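Long-range contacts in subclass B3 metallo-beta-lactamase (Sphingobium indicum, PDB 7LUU), which probably hydrolyses the beta-lactam ring of antibiotics with a dinuclear zinc site: residues S68-G72 against N104-F110; F248-Y252 against S290-L294. Numbering follows the deposited sequence.

Overall arrangement
The two contacts lie in different halves of the metallo-beta-lactamase fold, on opposite sides of the chain's centre: their own centres are 32 Å apart, their nearest atoms about 20 Å, and they share no helix or strand. Contact 1 joins the end of strand 68-70, in the seven-stranded sheet, to the C-terminal end of helix 98-107; it is partly buried, an aliphatic and aromatic cluster beside one amide-to-carbonyl bond. Contact 2 is more buried and packs two helices, 242-257 and 282-300, against each other; a tyrosine reaches across to a serine and an arginine lies at the solvent edge. Contact 1 thus ties a side-chain amide to a buried backbone carbonyl just past the strand, whereas in contact 2 the hydrogen bond joins two side chains.

Contact 1 of 2, residues S68-G72 against N104-F110; sequences SYLVG and NVRKLGF
Strand 68-70 runs extended into Val71, whose psi of 18° breaks the strand conformation before Gly72; Tyr69 and Val71 point their CA-to-CB bonds toward the end of helix 98-107, Leu70 away from it. The closest CA pair is Val71 and Asn104, 5.5 Å apart. Asn104, chi1 m, donates from ND2 to Val71 O (2.9 Å, nearly linear), and a water bridges the same ND2 (3.1 Å) to Gly72 O (2.8 Å). Its neighbour Val105 comes sideways, CG2 4.4 Å from Val71 CG2. Leu108, in the mt rotamer, sets CD1 between the side chains of Val71 and Tyr69, 3.5 Å from Val71 CG1 and 3.7 Å from Tyr69 CD2. The helix stops in a Schellman motif: Gly109 takes positive phi (95°), Gly109 N bonds to Arg106 O at 2.9 Å and Phe110 N to Val105 O at 3.2 Å. This is helix-on-sheet packing in the N-terminal half of the alpha-beta/beta-alpha sandwich of metallo-beta-lactamases. Turned back by the motif, Phe110, chi1 m, offers its ring edge to the face of Tyr69, also m, in an offset edge-to-face pair with centroids 5.3 Å apart and planes at 75°; beyond, it touches Leu80 and Leu87 of adjoining strands.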
ATOM      1  N   SER A  68      12.636  -6.626  -8.965  1.00 15.31           N
ATOM      2  CA  SER A  68      11.387  -6.309  -8.288  1.00 13.57           C
ATOM      3  C   SER A  68      10.353  -7.344  -8.680  1.00 15.51           C
ATOM      4  O   SER A  68      10.229  -7.694  -9.873  1.00 16.35           O
ATOM      5  CB  SER A  68      10.925  -4.874  -8.749  1.00 14.54           C
ATOM      6  OG  SER A  68      11.880  -3.915  -8.205  1.00 16.06           O
ATOM      7  N   TYR A  69       9.586  -7.772  -7.689  1.00 13.31           N
ATOM      8  CA  TYR A  69       8.660  -8.891  -7.839  1.00 14.63           C
ATOM      9  C   TYR A  69       7.307  -8.607  -7.205  1.00 13.42           C
ATOM     10  O   TYR A  69       7.163  -7.768  -6.329  1.00 14.24           O
ATOM     11  CB  TYR A  69       9.207 -10.159  -7.148  1.00 14.81           C
ATOM     12  CG  TYR A  69      10.579 -10.551  -7.598  1.00 15.16           C
ATOM     13  CD1 TYR A  69      11.716  -9.896  -7.114  1.00 16.24           C
ATOM     14  CD2 TYR A  69      10.745 -11.580  -8.512  1.00 18.21           C
ATOM     15  CE1 TYR A  69      13.033 -10.293  -7.531  1.00 17.13           C
ATOM     16  CE2 TYR A  69      12.045 -11.974  -8.922  1.00 19.39           C
ATOM     17  CZ  TYR A  69      13.166 -11.338  -8.423  1.00 19.78           C
ATOM     18  OH  TYR A  69      14.455 -11.720  -8.853  1.00 21.17           O
ATOM     19  N   LEU A  70       6.335  -9.414  -7.595  1.00 14.13           N
ATOM     20  CA  LEU A  70       5.034  -9.456  -6.916  1.00 13.62           C
ATOM     21  C   LEU A  70       4.881 -10.759  -6.157  1.00 13.63           C
ATOM     22  O   LEU A  70       5.106 -11.852  -6.711  1.00 15.85           O
ATOM     23  CB  LEU A  70       3.891  -9.364  -7.925  1.00 13.82           C
ATOM     24  CG  LEU A  70       3.851  -7.934  -8.504  1.00 13.91           C
ATOM     25  CD1 LEU A  70       2.826  -7.802  -9.632  1.00 16.46           C
ATOM     26  CD2 LEU A  70       3.684  -6.794  -7.436  1.00 17.01           C
ATOM     27  N   VAL A  71       4.471 -10.649  -4.897  1.00 13.00           N
ATOM     28  CA  VAL A  71       4.280 -11.849  -4.051  1.00 13.86           C
ATOM     29  C   VAL A  71       2.925 -11.823  -3.348  1.00 13.50           C
ATOM     30  O   VAL A  71       2.681 -12.563  -2.395  1.00 15.83           O
ATOM     31  CB  VAL A  71       5.400 -12.017  -3.012  1.00 13.08           C
ATOM     32  CG1 VAL A  71       6.713 -12.376  -3.738  1.00 14.05           C
ATOM     33  CG2 VAL A  71       5.557 -10.757  -2.111  1.00 13.86           C
ATOM     34  N   GLY A  72       2.021 -10.993  -3.845  1.00 13.34           N
ATOM     35  CA  GLY A  72       0.693 -10.856  -3.297  1.00 12.99           C
ATOM     36  C   GLY A  72      -0.351 -11.752  -3.956  1.00 13.50           C
ATOM     37  O   GLY A  72      -0.099 -12.957  -4.192  1.00 16.85           O
ATOM     38  N   ASN A 104       5.320 -17.306  -0.763  1.00 16.33           N
ATOM     39  CA  ASN A 104       5.585 -16.777  -2.094  1.00 15.28           C
ATOM     40  C   ASN A 104       7.024 -16.265  -2.196  1.00 14.93           C
ATOM     41  O   ASN A 104       7.673 -16.396  -3.244  1.00 15.77           O
ATOM     42  CB  ASN A 104       4.591 -15.673  -2.404  1.00 14.85           C
ATOM     43  CG  ASN A 104       3.234 -16.224  -2.833  1.00 17.91           C
ATOM     44  OD1 ASN A 104       3.109 -17.435  -3.171  1.00 21.74           O
ATOM     45  ND2 ASN A 104       2.212 -15.376  -2.822  1.00 14.86           N
ATOM     46  N   VAL A 105       7.531 -15.647  -1.127  1.00 13.86           N
ATOM     47  CA  VAL A 105       8.916 -15.163  -1.130  1.00 15.26           C
ATOM     48  C   VAL A 105       9.868 -16.354  -1.321  1.00 16.31           C
ATOM     49  O   VAL A 105      10.804 -16.315  -2.131  1.00 17.95           O
ATOM     50  CB  VAL A 105       9.194 -14.426   0.202  1.00 15.73           C
ATOM     51  CG1 VAL A 105      10.649 -14.083   0.346  1.00 17.45           C
ATOM     52  CG2 VAL A 105       8.383 -13.118   0.233  1.00 14.63           C
ATOM     53  N   ARG A 106       9.584 -17.452  -0.618  1.00 16.19           N
ATOM     54  CA  ARG A 106      10.389 -18.662  -0.764  1.00 16.46           C
ATOM     55  C   ARG A 106      10.269 -19.289  -2.144  1.00 18.56           C
ATOM     56  O   ARG A 106      11.253 -19.866  -2.666  1.00 19.35           O
ATOM     57  CB  ARG A 106       9.967 -19.653   0.326  1.00 15.20           C
ATOM     58  CG  ARG A 106      10.499 -19.249   1.700  1.00 18.87           C
ATOM     59  CD  ARG A 106      10.145 -20.384   2.701  1.00 23.59           C
ATOM     60  NE  ARG A 106      10.589 -19.979   4.012  1.00 39.41           N
ATOM     61  CZ  ARG A 106       9.759 -19.547   4.956  1.00 48.47           C
ATOM     62  NH1 ARG A 106      10.253 -19.149   6.127  1.00 57.76           N
ATOM     63  NH2 ARG A 106       8.444 -19.543   4.724  1.00 40.38           N
ATOM     64  N   LYS A 107       9.074 -19.231  -2.759  1.00 19.46           N
ATOM     65  CA  LYS A 107       8.915 -19.826  -4.087  1.00 18.21           C
ATOM     66  C   LYS A 107       9.804 -19.150  -5.109  1.00 20.31           C
ATOM     67  O   LYS A 107      10.252 -19.790  -6.068  1.00 21.89           O
ATOM     68  CB  LYS A 107       7.471 -19.704  -4.540  1.00 17.84           C
ATOM     69  CG  LYS A 107       6.501 -20.571  -3.828  1.00 23.28           C
ATOM     70  CD  LYS A 107       5.060 -20.249  -4.285  1.00 30.23           C
ATOM     71  CE  LYS A 107       4.112 -21.311  -3.676  1.00 41.61           C
ATOM     72  NZ  LYS A 107       2.737 -21.100  -4.151  1.00 46.47           N
ATOM     73  N   LEU A 108      10.083 -17.861  -4.918  1.00 18.25           N
ATOM     74  CA  LEU A 108      10.992 -17.106  -5.776  1.00 18.63           C
ATOM     75  C   LEU A 108      12.459 -17.397  -5.483  1.00 20.43           C
ATOM     76  O   LEU A 108      13.318 -16.828  -6.172  1.00 24.75           O
ATOM     77  CB  LEU A 108      10.748 -15.605  -5.618  1.00 15.87           C
ATOM     78  CG  LEU A 108       9.376 -15.099  -6.126  1.00 17.65           C
ATOM     79  CD1 LEU A 108       9.277 -13.567  -5.821  1.00 20.71           C
ATOM     80  CD2 LEU A 108       9.320 -15.303  -7.653  1.00 17.85           C
ATOM     81  N   GLY A 109      12.761 -18.178  -4.444  1.00 19.68           N
ATOM     82  CA  GLY A 109      14.113 -18.528  -4.091  1.00 19.02           C
ATOM     83  C   GLY A 109      14.744 -17.658  -3.050  1.00 21.52           C
ATOM     84  O   GLY A 109      15.961 -17.738  -2.853  1.00 21.76           O
ATOM     85  N   PHE A 110      13.959 -16.846  -2.344  1.00 17.75           N
ATOM     86  CA  PHE A 110      14.506 -15.920  -1.361  1.00 17.48           C
ATOM     87  C   PHE A 110      14.250 -16.432   0.061  1.00 19.96           C
ATOM     88  O   PHE A 110      13.312 -17.213   0.314  1.00 21.45           O
ATOM     89  CB  PHE A 110      13.847 -14.537  -1.530  1.00 17.48           C
ATOM     90  CG  PHE A 110      14.222 -13.824  -2.824  1.00 18.64           C
ATOM     91  CD1 PHE A 110      15.472 -13.296  -2.977  1.00 18.68           C
ATOM     92  CD2 PHE A 110      13.272 -13.614  -3.795  1.00 18.54           C
ATOM     93  CE1 PHE A 110      15.844 -12.624  -4.126  1.00 23.20           C
ATOM     94  CE2 PHE A 110      13.631 -12.944  -4.992  1.00 20.00           C
ATOM     95  CZ  PHE A 110      14.893 -12.466  -5.152  1.00 23.31           C
TER
HETATM   96  O   HOH W   1      -0.672 -15.734  -3.989  1.00 18.01           O

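Contact 2 of 2, residues F248-Y252 against S290-L294; sequences FEASY and SRRLL
An antiparallel helix-helix contact, largely buried, brings helix 242-257 against the C-terminal helix 282-300 on the outer side of the second sheet's half of the metallo-beta-lactamase sandwich. The short axes cross at -159° and approach to 11.1 Å, a wide spacing that large side chains fill; the closest CA pair is Tyr252 and Arg291, at 7.5 Å. Both segments are regular alpha-helix, with Tyr252 N bonded to Phe248 O (2.9 Å) and Leu294 N to Ser290 O (2.8 Å). Tyr252, chi1 m, spans the gap so that its OH donates to Ser290 OG at 2.8 Å; Ser290 is t and its OG also bonds to Leu226 O. Arg291 CB lies over the Tyr252 face (CH-pi, 4.2 Å to the centroid); chi1 and chi2 t with chi3 m then carry NH1 to 3.3 Å from Tyr252 CB. One turn on, Leu294, in the tp rotamer, sets CD2 3.6 Å from Tyr252 OH and 3.7 Å from Phe248 CB. Phe248 packs on Pro228, its side chain about 5 Å from that of zinc ligand His200, while Ser251 OG is hydrogen-bonded to Pro198 O, joining helix 242-257 to the loop after strand 190-196.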
ATOM      1  N   PHE A 248      -6.516  14.726  -1.336  1.00 16.13           N
ATOM      2  CA  PHE A 248      -6.709  14.130  -2.656  1.00 18.00           C
ATOM      3  C   PHE A 248      -6.134  15.022  -3.755  1.00 19.20           C
ATOM      4  O   PHE A 248      -5.505  14.510  -4.703  1.00 19.04           O
ATOM      5  CB  PHE A 248      -8.198  13.898  -2.939  1.00 18.09           C
ATOM      6  CG  PHE A 248      -8.719  12.544  -2.476  1.00 18.86           C
ATOM      7  CD1 PHE A 248      -8.224  11.362  -3.005  1.00 20.84           C
ATOM      8  CD2 PHE A 248      -9.700  12.470  -1.449  1.00 17.73           C
ATOM      9  CE1 PHE A 248      -8.711  10.094  -2.548  1.00 22.32           C
ATOM     10  CE2 PHE A 248     -10.135  11.228  -0.973  1.00 17.89           C
ATOM     11  CZ  PHE A 248      -9.689  10.082  -1.545  1.00 19.56           C
ATOM     12  N   GLU A 249      -6.333  16.339  -3.642  1.00 18.59           N
ATOM     13  CA  GLU A 249      -5.831  17.226  -4.688  1.00 19.15           C
ATOM     14  C   GLU A 249      -4.316  17.141  -4.764  1.00 22.39           C
ATOM     15  O   GLU A 249      -3.750  17.077  -5.863  1.00 19.49           O
ATOM     16  CB  GLU A 249      -6.296  18.662  -4.429  1.00 24.55           C
ATOM     17  CG  GLU A 249      -7.804  18.786  -4.464  1.00 38.23           C
ATOM     18  CD  GLU A 249      -8.355  20.111  -3.871  1.00 57.51           C
ATOM     19  OE1 GLU A 249      -7.577  21.000  -3.435  1.00 54.72           O
ATOM     20  OE2 GLU A 249      -9.601  20.245  -3.864  1.00 64.59           O
ATOM     21  N   ALA A 250      -3.641  17.068  -3.600  1.00 19.72           N
ATOM     22  CA  ALA A 250      -2.179  16.960  -3.609  1.00 19.39           C
ATOM     23  C   ALA A 250      -1.738  15.628  -4.189  1.00 18.56           C
ATOM     24  O   ALA A 250      -0.758  15.556  -4.947  1.00 19.54           O
ATOM     25  CB  ALA A 250      -1.644  17.081  -2.182  1.00 20.61           C
ATOM     26  N   SER A 251      -2.496  14.579  -3.900  1.00 16.92           N
ATOM     27  CA  SER A 251      -2.191  13.265  -4.458  1.00 16.79           C
ATOM     28  C   SER A 251      -2.291  13.264  -5.980  1.00 16.95           C
ATOM     29  O   SER A 251      -1.468  12.621  -6.650  1.00 17.01           O
ATOM     30  CB  SER A 251      -3.152  12.235  -3.900  1.00 17.05           C
ATOM     31  OG  SER A 251      -2.858  12.028  -2.524  1.00 15.73           O
ATOM     32  N   TYR A 252      -3.312  13.918  -6.533  1.00 17.49           N
ATOM     33  CA  TYR A 252      -3.458  13.922  -7.983  1.00 18.26           C
ATOM     34  C   TYR A 252      -2.287  14.644  -8.626  1.00 19.02           C
ATOM     35  O   TYR A 252      -1.770  14.197  -9.658  1.00 21.19           O
ATOM     36  CB  TYR A 252      -4.785  14.573  -8.385  1.00 19.14           C
ATOM     37  CG  TYR A 252      -5.972  13.909  -7.783  1.00 18.60           C
ATOM     38  CD1 TYR A 252      -5.945  12.561  -7.474  1.00 17.77           C
ATOM     39  CD2 TYR A 252      -7.140  14.664  -7.517  1.00 22.01           C
ATOM     40  CE1 TYR A 252      -7.047  11.944  -6.896  1.00 18.24           C
ATOM     41  CE2 TYR A 252      -8.271  14.061  -6.961  1.00 20.60           C
ATOM     42  CZ  TYR A 252      -8.221  12.680  -6.672  1.00 18.64           C
ATOM     43  OH  TYR A 252      -9.346  12.100  -6.105  1.00 20.22           O
ATOM     44  N   SER A 290      -9.495   8.240  -9.786  1.00 16.36           N
ATOM     45  CA  SER A 290      -9.837   8.685  -8.437  1.00 18.10           C
ATOM     46  C   SER A 290     -10.558  10.027  -8.480  1.00 19.07           C
ATOM     47  O   SER A 290     -11.573  10.217  -7.808  1.00 18.59           O
ATOM     48  CB  SER A 290      -8.578   8.793  -7.588  1.00 18.85           C
ATOM     49  OG  SER A 290      -8.904   9.356  -6.320  1.00 17.95           O
ATOM     50  N   ARG A 291     -10.028  10.966  -9.266  1.00 17.28           N
ATOM     51  CA  ARG A 291     -10.670  12.277  -9.340  1.00 17.79           C
ATOM     52  C   ARG A 291     -12.118  12.134  -9.737  1.00 21.58           C
ATOM     53  O   ARG A 291     -12.997  12.827  -9.169  1.00 20.88           O
ATOM     54  CB  ARG A 291      -9.927  13.183 -10.314  1.00 19.57           C
ATOM     55  CG  ARG A 291     -10.421  14.638 -10.250  1.00 25.28           C
ATOM     56  CD  ARG A 291      -9.805  15.415 -11.420  1.00 32.11           C
ATOM     57  NE  ARG A 291      -8.330  15.489 -11.381  1.00 32.94           N
ATOM     58  CZ  ARG A 291      -7.624  16.372 -10.673  1.00 44.36           C
ATOM     59  NH1 ARG A 291      -6.289  16.359 -10.755  1.00 44.65           N
ATOM     60  NH2 ARG A 291      -8.235  17.262  -9.877  1.00 43.23           N
ATOM     61  N   ARG A 292     -12.401  11.264 -10.726  1.00 19.74           N
ATOM     62  CA  ARG A 292     -13.791  11.092 -11.161  1.00 22.53           C
ATOM     63  C   ARG A 292     -14.655  10.500 -10.048  1.00 23.84           C
ATOM     64  O   ARG A 292     -15.811  10.912  -9.872  1.00 22.06           O
ATOM     65  CB  ARG A 292     -13.862  10.198 -12.402  1.00 24.03           C
ATOM     66  CG  ARG A 292     -13.239  10.864 -13.656  1.00 30.01           C
ATOM     67  CD  ARG A 292     -13.555  10.062 -14.975  1.00 37.43           C
ATOM     68  NE  ARG A 292     -13.434   8.600 -14.777  1.00 53.19           N
ATOM     69  CZ  ARG A 292     -12.345   7.858 -15.026  1.00 53.91           C
ATOM     70  NH1 ARG A 292     -11.250   8.416 -15.549  1.00 49.95           N
ATOM     71  NH2 ARG A 292     -12.362   6.545 -14.758  1.00 47.22           N
ATOM     72  N   LEU A 293     -14.109   9.538  -9.296  1.00 21.34           N
ATOM     73  CA  LEU A 293     -14.865   8.963  -8.191  1.00 17.91           C
ATOM     74  C   LEU A 293     -15.130  10.012  -7.104  1.00 18.48           C
ATOM     75  O   LEU A 293     -16.225  10.019  -6.516  1.00 20.93           O
ATOM     76  CB  LEU A 293     -14.121   7.792  -7.564  1.00 18.22           C
ATOM     77  CG  LEU A 293     -14.081   6.546  -8.477  1.00 19.75           C
ATOM     78  CD1 LEU A 293     -13.042   5.614  -7.864  1.00 20.74           C
ATOM     79  CD2 LEU A 293     -15.409   5.855  -8.591  1.00 23.53           C
ATOM     80  N   LEU A 294     -14.122  10.839  -6.791  1.00 19.61           N
ATOM     81  CA  LEU A 294     -14.281  11.893  -5.772  1.00 19.00           C
ATOM     82  C   LEU A 294     -15.341  12.890  -6.209  1.00 19.84           C
ATOM     83  O   LEU A 294     -16.243  13.251  -5.440  1.00 18.33           O
ATOM     84  CB  LEU A 294     -12.949  12.617  -5.535  1.00 17.67           C
ATOM     85  CG  LEU A 294     -13.029  13.711  -4.460  1.00 19.61           C
ATOM     86  CD1 LEU A 294     -13.455  13.194  -3.075  1.00 19.35           C
ATOM     87  CD2 LEU A 294     -11.605  14.330  -4.316  1.00 23.01           C
TER